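Local coordinates for protein cytosolic IMP-GMP specific 5'-nucleotidase (PDB 4OHF) that probably removes the 5'-phosphate from selected purine nucleoside monophosphates such as IMP and GMP, using a magnesium ion in a HAD-type active site, at residues 39-42 and 43-47; 232-235 and 236-240; 259-263 and 264-268; 378-381 and 382-385; 388-391 and 392-396. One frame throughout, in Å; residues are numbered along the deposited sequence.

Interaction 1: residues 39-42 and 43-47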
loop_
_atom_site.group_PDB
_atom_site.type_symbol
_atom_site.label_atom_id
_atom_site.label_comp_id
_atom_site.label_asym_id
_atom_site.label_seq_id
_atom_site.Cartn_x
_atom_site.Cartn_y
_atom_site.Cartn_z
ATOM N N LEU B 39 24.832 3.539 28.673
ATOM C CA LEU B 39 25.819 2.825 27.880
ATOM C C LEU B 39 25.423 2.956 26.411
ATOM O O LEU B 39 26.216 3.422 25.585
ATOM C CB LEU B 39 25.857 1.347 28.270
ATOM C CG LEU B 39 27.174 0.569 28.131
ATOM C CD1 LEU B 39 26.852 -0.879 27.841
ATOM C CD2 LEU B 39 28.047 1.137 27.021
ATOM N N VAL B 40 24.193 2.551 26.090
ATOM C CA VAL B 40 23.703 2.630 24.721
ATOM C C VAL B 40 23.890 4.036 24.184
ATOM O O VAL B 40 24.314 4.216 23.049
ATOM C CB VAL B 40 22.210 2.252 24.611
ATOM C CG1 VAL B 40 21.716 2.497 23.191
ATOM C CG2 VAL B 40 22.022 0.789 24.965
ATOM N N TYR B 41 23.579 5.034 24.994
ATOM C CA TYR B 41 23.753 6.408 24.564
ATOM C C TYR B 41 25.217 6.619 24.158
ATOM O O TYR B 41 25.496 7.003 23.014
ATOM C CB TYR B 41 23.345 7.361 25.687
ATOM C CG TYR B 41 23.577 8.833 25.395
ATOM C CD1 TYR B 41 24.777 9.448 25.746
ATOM C CD2 TYR B 41 22.583 9.617 24.812
ATOM C CE1 TYR B 41 24.977 10.804 25.533
ATOM C CE2 TYR B 41 22.774 10.972 24.591
ATOM C CZ TYR B 41 23.975 11.562 24.955
ATOM O OH TYR B 41 24.180 12.909 24.749
ATOM N N ASP B 42 26.149 6.347 25.076
ATOM C CA ASP B 42 27.570 6.511 24.773
ATOM C C ASP B 42 27.989 5.745 23.518
ATOM O O ASP B 42 28.441 6.339 22.549
ATOM C CB ASP B 42 28.441 6.054 25.942
ATOM C CG ASP B 42 28.246 6.895 27.188
ATOM O OD1 ASP B 42 27.831 8.066 27.062
ATOM O OD2 ASP B 42 28.520 6.391 28.299
ATOM N N LEU B 43 27.842 4.426 23.526
ATOM C CA LEU B 43 28.230 3.635 22.365
ATOM C C LEU B 43 27.682 4.205 21.054
ATOM O O LEU B 43 28.406 4.272 20.065
ATOM C CB LEU B 43 27.765 2.182 22.525
ATOM C CG LEU B 43 28.312 1.408 23.720
ATOM C CD1 LEU B 43 27.681 0.035 23.781
ATOM C CD2 LEU B 43 29.821 1.306 23.608
ATOM N N VAL B 44 26.411 4.610 21.046
ATOM C CA VAL B 44 25.767 5.153 19.843
ATOM C C VAL B 44 26.300 6.522 19.464
ATOM O O VAL B 44 26.490 6.815 18.286
ATOM C CB VAL B 44 24.230 5.274 20.019
ATOM C CG1 VAL B 44 23.616 6.013 18.840
ATOM C CG2 VAL B 44 23.612 3.900 20.124
ATOM N N LYS B 45 26.527 7.363 20.464
ATOM C CA LYS B 45 27.047 8.700 20.219
ATOM C C LYS B 45 28.466 8.584 19.674
ATOM O O LYS B 45 28.883 9.355 18.808
ATOM C CB LYS B 45 27.041 9.512 21.515
ATOM C CG LYS B 45 27.366 10.982 21.327
ATOM C CD LYS B 45 27.255 11.735 22.633
ATOM C CE LYS B 45 28.158 11.119 23.688
ATOM N NZ LYS B 45 28.125 11.881 24.965
ATOM N N GLU B 46 29.196 7.604 20.183
ATOM C CA GLU B 46 30.563 7.357 19.760
ATOM C C GLU B 46 30.594 6.918 18.304
ATOM O O GLU B 46 31.274 7.523 17.481
ATOM C CB GLU B 46 31.172 6.276 20.642
ATOM C CG GLU B 46 32.530 5.779 20.209
ATOM C CD GLU B 46 32.860 4.445 20.849
ATOM O OE1 GLU B 46 32.866 4.373 22.099
ATOM O OE2 GLU B 46 33.100 3.472 20.101
ATOM N N ARG B 47 29.846 5.864 17.994
ATOM C CA ARG B 47 29.786 5.319 16.638
ATOM C C ARG B 47 29.421 6.370 15.590
ATOM O O ARG B 47 29.704 6.195 14.404
ATOM C CB ARG B 47 28.787 4.157 16.579
ATOM C CG ARG B 47 28.658 3.507 15.212
ATOM C CD ARG B 47 29.994 2.988 14.736
ATOM N NE ARG B 47 30.518 1.972 15.638
ATOM C CZ ARG B 47 30.227 0.678 15.554
ATOM N NH1 ARG B 47 29.416 0.240 14.595
ATOM N NH2 ARG B 47 30.737 -0.176 16.439
#
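Tyr41 and Lys45, one helical turn apart on helix 33-51, illustrate how a polar chain can be bent back so that its end reaches an aromatic neighbour at an oblique angle. The tyrosine CG stands opposite the backbone N (chi1 176°), which throws the ring out along the flank of the helix. Lys45 leaves its backbone in much the same way, but its otherwise extended chain bends at chi3 (57°) and turns back toward that ring, so that NZ ends 3.4 Å from Tyr41 CE1. The ammonium approaches on a slant, and its hydrogen bond is to the carbonyl O of Phe61; Tyr41 OH is bonded in turn to Gln138 OE1. Asp42 OD1 stays 4.4 Å from Lys45 NZ, too far for a salt bridge.

Leu39-Leu43 and Val40-Val44 supply the apolar contacts. Leu39 sends CD2 against the branch point and CD1 of Leu43, and both leucines also meet Leu173 and Ile176 of helix 172-178. Val40 CG1 lies 3.9 Å from Val44 CG2, the two valines running alongside each other with the same rotamer. Along the backbone, the amide N atoms of residues 43 to 46 each donate to the carbonyl O four residues back, as in Leu43 N to Leu39 O at 2.8 Å. The bond to Phe61 O fixes NZ beside the ring, while Asp42 may add a weak electrostatic attraction.

Interaction 2: residues 232-235 and 236-240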
loop_
_atom_site.group_PDB
_atom_site.type_symbol
_atom_site.label_atom_id
_atom_site.label_comp_id
_atom_site.label_asym_id
_atom_site.label_seq_id
_atom_site.Cartn_x
_atom_site.Cartn_y
_atom_site.Cartn_z
ATOM N N GLU B 232 21.514 -28.294 41.668
ATOM C CA GLU B 232 20.595 -27.888 40.606
ATOM C C GLU B 232 21.327 -27.124 39.501
ATOM O O GLU B 232 22.428 -26.628 39.708
ATOM C CB GLU B 232 19.458 -27.028 41.184
ATOM C CG GLU B 232 18.324 -27.835 41.816
ATOM C CD GLU B 232 17.221 -26.966 42.414
ATOM O OE1 GLU B 232 16.163 -27.520 42.784
ATOM O OE2 GLU B 232 17.410 -25.738 42.526
ATOM N N HIS B 233 20.710 -27.051 38.325
ATOM C CA HIS B 233 21.283 -26.351 37.180
ATOM C C HIS B 233 20.217 -25.456 36.590
ATOM O O HIS B 233 19.091 -25.898 36.398
ATOM C CB HIS B 233 21.737 -27.368 36.147
ATOM C CG HIS B 233 22.809 -28.275 36.648
ATOM N ND1 HIS B 233 24.141 -27.914 36.665
ATOM C CD2 HIS B 233 22.743 -29.501 37.215
ATOM C CE1 HIS B 233 24.848 -28.881 37.222
ATOM N NE2 HIS B 233 24.024 -29.854 37.564
ATOM N N TRP B 234 20.559 -24.207 36.284
ATOM C CA TRP B 234 19.553 -23.300 35.745
ATOM C C TRP B 234 18.832 -23.875 34.550
ATOM O O TRP B 234 17.673 -23.564 34.322
ATOM C CB TRP B 234 20.153 -21.937 35.377
ATOM C CG TRP B 234 21.183 -21.951 34.292
ATOM C CD1 TRP B 234 22.537 -21.933 34.449
ATOM C CD2 TRP B 234 20.943 -21.936 32.882
ATOM N NE1 TRP B 234 23.157 -21.903 33.223
ATOM C CE2 TRP B 234 22.198 -21.903 32.244
ATOM C CE3 TRP B 234 19.787 -21.947 32.095
ATOM C CZ2 TRP B 234 22.331 -21.883 30.853
ATOM C CZ3 TRP B 234 19.920 -21.928 30.712
ATOM C CH2 TRP B 234 21.184 -21.895 30.108
ATOM N N GLN B 235 19.511 -24.731 33.801
ATOM C CA GLN B 235 18.926 -25.341 32.620
ATOM C C GLN B 235 17.681 -26.181 32.916
ATOM O O GLN B 235 16.858 -26.407 32.027
ATOM C CB GLN B 235 19.956 -26.229 31.923
ATOM C CG GLN B 235 21.115 -25.508 31.278
ATOM C CD GLN B 235 22.224 -25.169 32.242
ATOM O OE1 GLN B 235 23.319 -24.847 31.824
ATOM N NE2 GLN B 235 21.944 -25.231 33.540
ATOM N N GLY B 236 17.560 -26.666 34.151
ATOM C CA GLY B 236 16.409 -27.479 34.523
ATOM C C GLY B 236 15.137 -26.649 34.620
ATOM O O GLY B 236 14.022 -27.177 34.595
ATOM N N LEU B 237 15.314 -25.337 34.732
ATOM C CA LEU B 237 14.200 -24.416 34.817
ATOM C C LEU B 237 13.530 -24.243 33.457
ATOM O O LEU B 237 12.341 -23.931 33.376
ATOM C CB LEU B 237 14.694 -23.057 35.305
ATOM C CG LEU B 237 15.191 -22.951 36.746
ATOM C CD1 LEU B 237 15.789 -21.577 36.976
ATOM C CD2 LEU B 237 14.034 -23.201 37.700
ATOM N N PHE B 238 14.283 -24.469 32.385
ATOM C CA PHE B 238 13.740 -24.275 31.045
ATOM C C PHE B 238 13.618 -25.499 30.136
ATOM O O PHE B 238 14.559 -26.269 29.964
ATOM C CB PHE B 238 14.555 -23.177 30.358
ATOM C CG PHE B 238 14.705 -21.946 31.196
ATOM C CD1 PHE B 238 13.612 -21.133 31.454
ATOM C CD2 PHE B 238 15.923 -21.637 31.791
ATOM C CE1 PHE B 238 13.727 -20.035 32.294
ATOM C CE2 PHE B 238 16.054 -20.533 32.638
ATOM C CZ PHE B 238 14.953 -19.734 32.889
ATOM N N GLU B 239 12.432 -25.656 29.552
ATOM C CA GLU B 239 12.139 -26.760 28.647
ATOM C C GLU B 239 12.946 -26.542 27.373
ATOM O O GLU B 239 13.677 -27.423 26.937
ATOM C CB GLU B 239 10.641 -26.784 28.332
ATOM C CG GLU B 239 10.147 -28.059 27.660
ATOM C CD GLU B 239 10.165 -29.275 28.586
ATOM O OE1 GLU B 239 9.641 -30.334 28.179
ATOM O OE2 GLU B 239 10.705 -29.173 29.714
ATOM N N PHE B 240 12.799 -25.358 26.780
ATOM C CA PHE B 240 13.531 -24.978 25.575
ATOM C C PHE B 240 14.179 -23.638 25.815
ATOM O O PHE B 240 13.720 -22.834 26.643
ATOM C CB PHE B 240 12.614 -24.786 24.371
ATOM C CG PHE B 240 11.910 -26.018 23.932
ATOM C CD1 PHE B 240 10.698 -26.382 24.507
ATOM C CD2 PHE B 240 12.450 -26.808 22.922
ATOM C CE1 PHE B 240 10.025 -27.516 24.078
ATOM C CE2 PHE B 240 11.792 -27.947 22.479
ATOM C CZ PHE B 240 10.572 -28.304 23.060
#
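Gly236 N donates to His233 O at 2.8 Å, the shortest of three successive bonds that each link a carbonyl to the amide three residues on. Leu237 N follows with Trp234 O at 3.0 Å, and Phe238 N with Gln235 O at 3.2 Å. In all three the donor stands above the carbonyl plane, most strongly in the last, where it lies 67° out; this is the geometry of tightly wound, overlapping turns.

Trp234 and Phe238 meet through their edges, the side chains crossing at about a right angle: Trp234 CE3 is 3.9 Å from Phe238 CD2, each atom lying near the plane of the other ring. Trp234 reaches this place with CG set between its backbone N and carbonyl carbon (chi1 63°). The bent chain of Gln235 lays its amide carbon CD over one indole face, and Leu237 CB similarly lies over a face of the Phe238 ring.

The turns lie in the connection from helix 213-224 to strand 240-243. Trp234 packs on Lys217, Leu220 and Asp221 of that helix, while Phe238 reaches Leu224, Leu195 of helix 189-200, and Ile205 and Ile207 of strand 204-208. Backbone bonds from Glu239 to Ile205 and from Phe240 to Ile207 then lead the chain into the central sheet beside strand 204-208.

Interaction 3: residues 259-263 and 264-268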
loop_
_atom_site.group_PDB
_atom_site.type_symbol
_atom_site.label_atom_id
_atom_site.label_comp_id
_atom_site.label_asym_id
_atom_site.label_seq_id
_atom_site.Cartn_x
_atom_site.Cartn_y
_atom_site.Cartn_z
ATOM N N SER B 259 19.671 -26.526 15.529
ATOM C CA SER B 259 19.899 -27.184 16.803
ATOM C C SER B 259 21.272 -26.802 17.335
ATOM O O SER B 259 22.265 -26.887 16.613
ATOM C CB SER B 259 19.798 -28.693 16.631
ATOM O OG SER B 259 19.927 -29.334 17.880
ATOM N N VAL B 260 21.330 -26.371 18.591
ATOM C CA VAL B 260 22.599 -25.967 19.172
ATOM C C VAL B 260 23.157 -26.996 20.131
ATOM O O VAL B 260 22.451 -27.467 21.027
ATOM C CB VAL B 260 22.482 -24.627 19.942
ATOM C CG1 VAL B 260 23.865 -24.130 20.333
ATOM C CG2 VAL B 260 21.770 -23.598 19.103
ATOM N N ASN B 261 24.423 -27.350 19.926
ATOM C CA ASN B 261 25.117 -28.283 20.801
ATOM C C ASN B 261 25.406 -27.433 22.040
ATOM O O ASN B 261 26.181 -26.479 21.974
ATOM C CB ASN B 261 26.419 -28.734 20.140
ATOM C CG ASN B 261 27.178 -29.751 20.969
ATOM O OD1 ASN B 261 27.652 -29.456 22.072
ATOM N ND2 ASN B 261 27.302 -30.958 20.437
ATOM N N PRO B 262 24.777 -27.765 23.180
ATOM C CA PRO B 262 24.942 -27.035 24.444
ATOM C C PRO B 262 26.367 -26.910 24.973
ATOM O O PRO B 262 26.671 -25.975 25.727
ATOM C CB PRO B 262 24.013 -27.783 25.396
ATOM C CG PRO B 262 24.039 -29.172 24.862
ATOM C CD PRO B 262 23.949 -28.966 23.380
ATOM N N GLU B 263 27.238 -27.837 24.576
ATOM C CA GLU B 263 28.628 -27.805 25.017
ATOM C C GLU B 263 29.448 -26.803 24.221
ATOM O O GLU B 263 29.710 -25.688 24.685
ATOM C CB GLU B 263 29.290 -29.188 24.890
ATOM C CG GLU B 263 28.796 -30.246 25.881
ATOM C CD GLU B 263 27.480 -30.886 25.463
ATOM O OE1 GLU B 263 27.447 -31.504 24.370
ATOM O OE2 GLU B 263 26.488 -30.775 26.226
ATOM N N ASN B 264 29.837 -27.208 23.015
ATOM C CA ASN B 264 30.667 -26.385 22.141
ATOM C C ASN B 264 29.958 -25.243 21.414
ATOM O O ASN B 264 30.581 -24.222 21.118
ATOM C CB ASN B 264 31.380 -27.277 21.124
ATOM C CG ASN B 264 30.416 -28.068 20.268
ATOM O OD1 ASN B 264 29.595 -27.499 19.547
ATOM N ND2 ASN B 264 30.512 -29.390 20.340
ATOM N N GLY B 265 28.675 -25.411 21.112
ATOM C CA GLY B 265 27.944 -24.347 20.438
ATOM C C GLY B 265 27.674 -24.535 18.949
ATOM O O GLY B 265 26.869 -23.803 18.359
ATOM N N THR B 266 28.340 -25.506 18.334
ATOM C CA THR B 266 28.148 -25.768 16.916
ATOM C C THR B 266 26.672 -26.055 16.666
ATOM O O THR B 266 25.944 -26.435 17.584
ATOM C CB THR B 266 28.998 -26.973 16.449
ATOM O OG1 THR B 266 28.559 -28.166 17.116
ATOM C CG2 THR B 266 30.480 -26.726 16.756
ATOM N N MET B 267 26.224 -25.880 15.428
ATOM C CA MET B 267 24.823 -26.107 15.116
ATOM C C MET B 267 24.599 -27.039 13.928
ATOM O O MET B 267 25.475 -27.224 13.072
ATOM C CB MET B 267 24.134 -24.764 14.851
ATOM C CG MET B 267 24.407 -23.708 15.911
ATOM S SD MET B 267 23.717 -22.097 15.468
ATOM C CE MET B 267 24.965 -21.478 14.354
ATOM N N THR B 268 23.414 -27.634 13.891
ATOM C CA THR B 268 23.040 -28.520 12.803
ATOM C C THR B 268 21.628 -28.147 12.364
ATOM O O THR B 268 20.828 -27.688 13.177
ATOM C CB THR B 268 23.024 -29.988 13.245
ATOM O OG1 THR B 268 21.799 -30.263 13.924
ATOM C CG2 THR B 268 24.174 -30.267 14.185
#
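A beta hairpin joins strands 257-260 and 267-269, and its loop is shaped by two Asx turns in close succession. In the first, Asn261 OD1 accepts from Glu263 N at 3.0 Å and from Asn264 N at 3.3 Å, the two donors arriving from opposite faces of the amide plane. In the second, Asn264 OD1 is gripped by Thr266 N, in the plane of its amide, and by Thr266 OG1, 2.7 Å away and tilted from that plane. Asn264 gets there with CG between its backbone N and carbonyl carbon (chi1 59°), which brings OD1 to Thr266 N and OG1; it crosses the Asn261 side chain with the two amide planes 26° apart. Gly265, at a positive phi of 104°, adopts backbone angles that would press a CB against the preceding carbonyl, and its N makes a weak bond to Asn261 O.

Beyond the loop the strands pair in antiparallel fashion. Asn261 N donates almost straight to Thr266 O at 2.9 Å, and Ser259 and Thr268 form a hydrogen-bonded pair, with Ser259 N to Thr268 O at 2.9 Å. Between them Val260 and Met267 make a non-hydrogen-bonded pair, Val260 CG2 lying 4.1 Å from Met267 CG.

Val260 packs on Val278 and Gln280 of strand 277-281, the next strand inward, whereas strand 267-269 edges the sheet within this chain, and there Met267 makes backbone hydrogen bonds to a second subunit.

Interaction 4: residues 378-381 and 382-385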
loop_
_atom_site.group_PDB
_atom_site.type_symbol
_atom_site.label_atom_id
_atom_site.label_comp_id
_atom_site.label_asym_id
_atom_site.label_seq_id
_atom_site.Cartn_x
_atom_site.Cartn_y
_atom_site.Cartn_z
ATOM N N HIS B 378 -23.177 37.562 37.037
ATOM C CA HIS B 378 -21.899 38.265 37.157
ATOM C C HIS B 378 -21.029 37.670 38.277
ATOM O O HIS B 378 -19.804 37.607 38.149
ATOM C CB HIS B 378 -22.127 39.763 37.417
ATOM C CG HIS B 378 -20.864 40.533 37.658
ATOM N ND1 HIS B 378 -20.430 40.882 38.920
ATOM C CD2 HIS B 378 -19.922 40.991 36.798
ATOM C CE1 HIS B 378 -19.277 41.525 38.827
ATOM N NE2 HIS B 378 -18.946 41.604 37.550
ATOM N N ASP B 379 -21.662 37.243 39.372
ATOM C CA ASP B 379 -20.931 36.652 40.484
ATOM C C ASP B 379 -20.415 35.282 40.087
ATOM O O ASP B 379 -19.243 34.971 40.313
ATOM C CB ASP B 379 -21.817 36.557 41.725
ATOM C CG ASP B 379 -22.302 37.919 42.189
ATOM O OD1 ASP B 379 -21.505 38.888 42.139
ATOM O OD2 ASP B 379 -23.478 38.019 42.604
ATOM N N LEU B 380 -21.279 34.463 39.490
ATOM C CA LEU B 380 -20.851 33.151 39.035
ATOM C C LEU B 380 -19.598 33.331 38.172
ATOM O O LEU B 380 -18.658 32.545 38.262
ATOM C CB LEU B 380 -21.942 32.467 38.203
ATOM C CG LEU B 380 -23.115 31.742 38.860
ATOM C CD1 LEU B 380 -22.583 30.728 39.865
ATOM C CD2 LEU B 380 -24.039 32.740 39.536
ATOM N N GLN B 381 -19.583 34.374 37.344
ATOM C CA GLN B 381 -18.442 34.635 36.468
ATOM C C GLN B 381 -17.140 34.786 37.259
ATOM O O GLN B 381 -16.149 34.119 36.960
ATOM C CB GLN B 381 -18.694 35.892 35.622
ATOM C CG GLN B 381 -17.559 36.253 34.648
ATOM C CD GLN B 381 -17.027 37.691 34.834
ATOM O OE1 GLN B 381 -17.726 38.678 34.550
ATOM N NE2 GLN B 381 -15.785 37.806 35.318
ATOM N N LEU B 382 -17.143 35.662 38.263
ATOM C CA LEU B 382 -15.955 35.883 39.098
ATOM C C LEU B 382 -15.590 34.601 39.842
ATOM O O LEU B 382 -14.442 34.151 39.824
ATOM C CB LEU B 382 -16.215 37.024 40.091
ATOM C CG LEU B 382 -15.811 38.433 39.621
ATOM C CD1 LEU B 382 -16.341 38.725 38.224
ATOM C CD2 LEU B 382 -16.339 39.457 40.614
ATOM N N GLN B 383 -16.592 34.023 40.491
ATOM C CA GLN B 383 -16.447 32.778 41.229
ATOM C C GLN B 383 -15.790 31.698 40.340
ATOM O O GLN B 383 -14.883 30.978 40.765
ATOM C CB GLN B 383 -17.830 32.299 41.680
ATOM C CG GLN B 383 -17.908 31.915 43.137
ATOM C CD GLN B 383 -19.106 31.042 43.435
ATOM O OE1 GLN B 383 -20.249 31.452 43.237
ATOM N NE2 GLN B 383 -18.850 29.825 43.912
ATOM N N ILE B 384 -16.253 31.586 39.103
ATOM C CA ILE B 384 -15.699 30.601 38.203
ATOM C C ILE B 384 -14.285 31.004 37.841
ATOM O O ILE B 384 -13.425 30.153 37.628
ATOM C CB ILE B 384 -16.571 30.459 36.939
ATOM C CG1 ILE B 384 -17.927 29.848 37.324
ATOM C CG2 ILE B 384 -15.868 29.601 35.911
ATOM C CD1 ILE B 384 -18.921 29.753 36.169
ATOM N N SER B 385 -14.033 32.305 37.792
ATOM C CA SER B 385 -12.697 32.792 37.467
ATOM C C SER B 385 -11.736 32.443 38.599
ATOM O O SER B 385 -10.549 32.185 38.365
ATOM C CB SER B 385 -12.716 34.300 37.261
ATOM O OG SER B 385 -12.516 34.615 35.895
#
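His378-Gln381 and Leu382-Ser385 meet through backbone bonds, a CH-pi contact and loose side-chain contact. The backbone part is a regular helical ladder: Leu382, Gln383, Ile384 and Ser385 each donate N-H to the carbonyl four residues earlier. The bond from Gln383 N to Asp379 O, at 2.8 Å, is the straightest at the hydrogen (169°), while that from Leu382 N to His378 O stretches to 3.3 Å.

The CH-pi contact bridges the same turn. Leu382 holds CD1 over one face of the His378 imidazole, 4.3 Å from the ring centroid and 27° off the ring normal, with Leu382 CD2 approaching His378 CE1 at 4.0 Å. With CG opposite the backbone N (chi1 176°), the His378 ring lies along the helix on the side of Leu382.

A loose van der Waals contact joins Leu380 and Gln383, which run alongside each other; the methyl CD1 of Leu380 approaches the polar Gln383 OE1 at 4.2 Å. These residues face helix 338-367: Leu380 touches Lys357 and Tyr358, and both Gln383 and Ile384 touch Leu354. Inward-facing residues spaced about a turn apart, meeting partners that run backward in number, are characteristic of an antiparallel helical hairpin, here formed by helices 338-367 and 374-399.

Interaction 5: residues 388-391 and 392-396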
loop_
_atom_site.group_PDB
_atom_site.type_symbol
_atom_site.label_atom_id
_atom_site.label_comp_id
_atom_site.label_asym_id
_atom_site.label_seq_id
_atom_site.Cartn_x
_atom_site.Cartn_y
_atom_site.Cartn_z
ATOM N N ASP B 388 -11.252 28.551 38.634
ATOM C CA ASP B 388 -10.447 28.251 37.448
ATOM C C ASP B 388 -8.984 28.531 37.724
ATOM O O ASP B 388 -8.097 27.906 37.132
ATOM C CB ASP B 388 -10.882 29.096 36.248
ATOM C CG ASP B 388 -12.017 28.458 35.449
ATOM O OD1 ASP B 388 -12.432 27.318 35.760
ATOM O OD2 ASP B 388 -12.492 29.113 34.496
ATOM N N LEU B 389 -8.739 29.479 38.625
ATOM C CA LEU B 389 -7.381 29.861 38.999
ATOM C C LEU B 389 -6.823 28.879 40.021
ATOM O O LEU B 389 -5.657 28.499 39.949
ATOM C CB LEU B 389 -7.366 31.274 39.577
ATOM C CG LEU B 389 -5.997 31.771 40.030
ATOM C CD1 LEU B 389 -5.117 32.025 38.817
ATOM C CD2 LEU B 389 -6.163 33.041 40.850
ATOM N N GLN B 390 -7.662 28.478 40.970
ATOM C CA GLN B 390 -7.269 27.526 42.002
ATOM C C GLN B 390 -6.769 26.244 41.307
ATOM O O GLN B 390 -5.689 25.731 41.612
ATOM C CB GLN B 390 -8.477 27.208 42.886
ATOM C CG GLN B 390 -8.196 26.305 44.071
ATOM C CD GLN B 390 -9.478 25.830 44.767
ATOM O OE1 GLN B 390 -10.385 26.625 45.047
ATOM N NE2 GLN B 390 -9.552 24.528 45.055
ATOM N N ILE B 391 -7.575 25.763 40.359
ATOM C CA ILE B 391 -7.307 24.561 39.572
ATOM C C ILE B 391 -6.043 24.664 38.729
ATOM O O ILE B 391 -5.184 23.781 38.765
ATOM C CB ILE B 391 -8.498 24.265 38.608
ATOM C CG1 ILE B 391 -9.708 23.766 39.401
ATOM C CG2 ILE B 391 -8.083 23.260 37.543
ATOM C CD1 ILE B 391 -11.033 23.850 38.634
ATOM N N SER B 392 -5.944 25.737 37.957
ATOM C CA SER B 392 -4.794 25.934 37.081
ATOM C C SER B 392 -3.498 25.796 37.871
ATOM O O SER B 392 -2.487 25.278 37.366
ATOM C CB SER B 392 -4.875 27.314 36.421
ATOM O OG SER B 392 -4.086 27.357 35.247
ATOM N N ARG B 393 -3.543 26.260 39.119
ATOM C CA ARG B 393 -2.396 26.193 40.013
ATOM C C ARG B 393 -2.251 24.769 40.547
ATOM O O ARG B 393 -1.147 24.224 40.555
ATOM C CB ARG B 393 -2.553 27.207 41.159
ATOM C CG ARG B 393 -2.889 28.612 40.652
ATOM C CD ARG B 393 -1.963 29.697 41.174
ATOM N NE ARG B 393 -2.593 30.487 42.223
ATOM C CZ ARG B 393 -2.566 31.814 42.282
ATOM N NH1 ARG B 393 -1.937 32.517 41.350
ATOM N NH2 ARG B 393 -3.182 32.442 43.271
ATOM N N LEU B 394 -3.352 24.160 40.982
ATOM C CA LEU B 394 -3.301 22.782 41.466
ATOM C C LEU B 394 -2.712 21.876 40.386
ATOM O O LEU B 394 -1.952 20.965 40.691
ATOM C CB LEU B 394 -4.696 22.284 41.844
ATOM C CG LEU B 394 -5.212 22.656 43.235
ATOM C CD1 LEU B 394 -6.656 22.233 43.370
ATOM C CD2 LEU B 394 -4.365 21.974 44.298
ATOM N N LEU B 395 -3.057 22.124 39.124
ATOM C CA LEU B 395 -2.522 21.322 38.033
ATOM C C LEU B 395 -0.999 21.465 37.954
ATOM O O LEU B 395 -0.288 20.462 37.961
ATOM C CB LEU B 395 -3.165 21.717 36.695
ATOM C CG LEU B 395 -4.667 21.430 36.499
ATOM C CD1 LEU B 395 -5.131 21.996 35.158
ATOM C CD2 LEU B 395 -4.941 19.940 36.575
ATOM N N GLN B 396 -0.504 22.703 37.872
ATOM C CA GLN B 396 0.941 22.974 37.816
ATOM C C GLN B 396 1.648 22.207 38.940
ATOM O O GLN B 396 2.753 21.694 38.780
ATOM C CB GLN B 396 1.207 24.480 37.975
ATOM C CG GLN B 396 2.602 24.809 38.524
ATOM C CD GLN B 396 2.753 26.252 39.034
ATOM O OE1 GLN B 396 1.942 26.740 39.837
ATOM N NE2 GLN B 396 3.806 26.930 38.580
#
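Leu389 and Arg393 meet where the leucine covers part of the guanidinium: CD2 of Leu389 sits 3.8 Å above one face, displaced toward its rim, and lies 3.9 Å from Arg393 NH2. The arginine chain is bent at chi2 and chi3, and its course near Leu389 O is doubtful.

The backbone acceptors of this turn are met by amides further along the chain. Asp388 O takes Ser392 N at 3.2 Å, from well above the carbonyl plane. Gln390 O receives Leu394 N at 2.9 Å, in its carbonyl plane, and in addition a weak, strongly bent bond from Arg393 N. Ile391 O accepts from Leu395 N at 2.7 Å, and Ser392 O from Gln396 N; the bond between Arg393 N and Leu389 O is less certain because that oxygen is doubtfully placed.

All of this belongs to helix 374-399, one arm of an antiparallel helical hairpin, and the flank facing helix 338-367 carries Ile391, Leu394 and Leu395. Ile391 CG2 and Leu395 CD1 come within 4.0 Å, the two side chains pointing the same way, Ile391 resting on Ala347 and Leu395 on Ile344. Leu394 reaches Lys343 and Ile344. Gln390 runs beside Leu394, with Gln390 NE2 4.1 Å from Leu394 CD1. The carboxylate of Asp388 has its partner across the hairpin, where OD1 forms a salt bridge with Lys351 NZ.

Overall arrangement
Read from the N terminus, the five contacts follow in series; none nests in or crosses another, and each spans adjoining residues. Interaction 1 is one stretch of helix 33-51, tied to helices 129-143, 153-170 and 172-178. Interaction 2 shapes the turns leading into strand 240-243, and interaction 3 closes the hairpin loop at the sheet's margin, where a second subunit meets it; their centres lie about 17 Å apart. Interactions 4 and 5 share helix 374-399, with centres about 16 Å apart, and pack that helix against helix 338-367. This helical hairpin lies on the other side of the chain's centre from interactions 2 and 3, about 77 Å separating the centres of interactions 3 and 4.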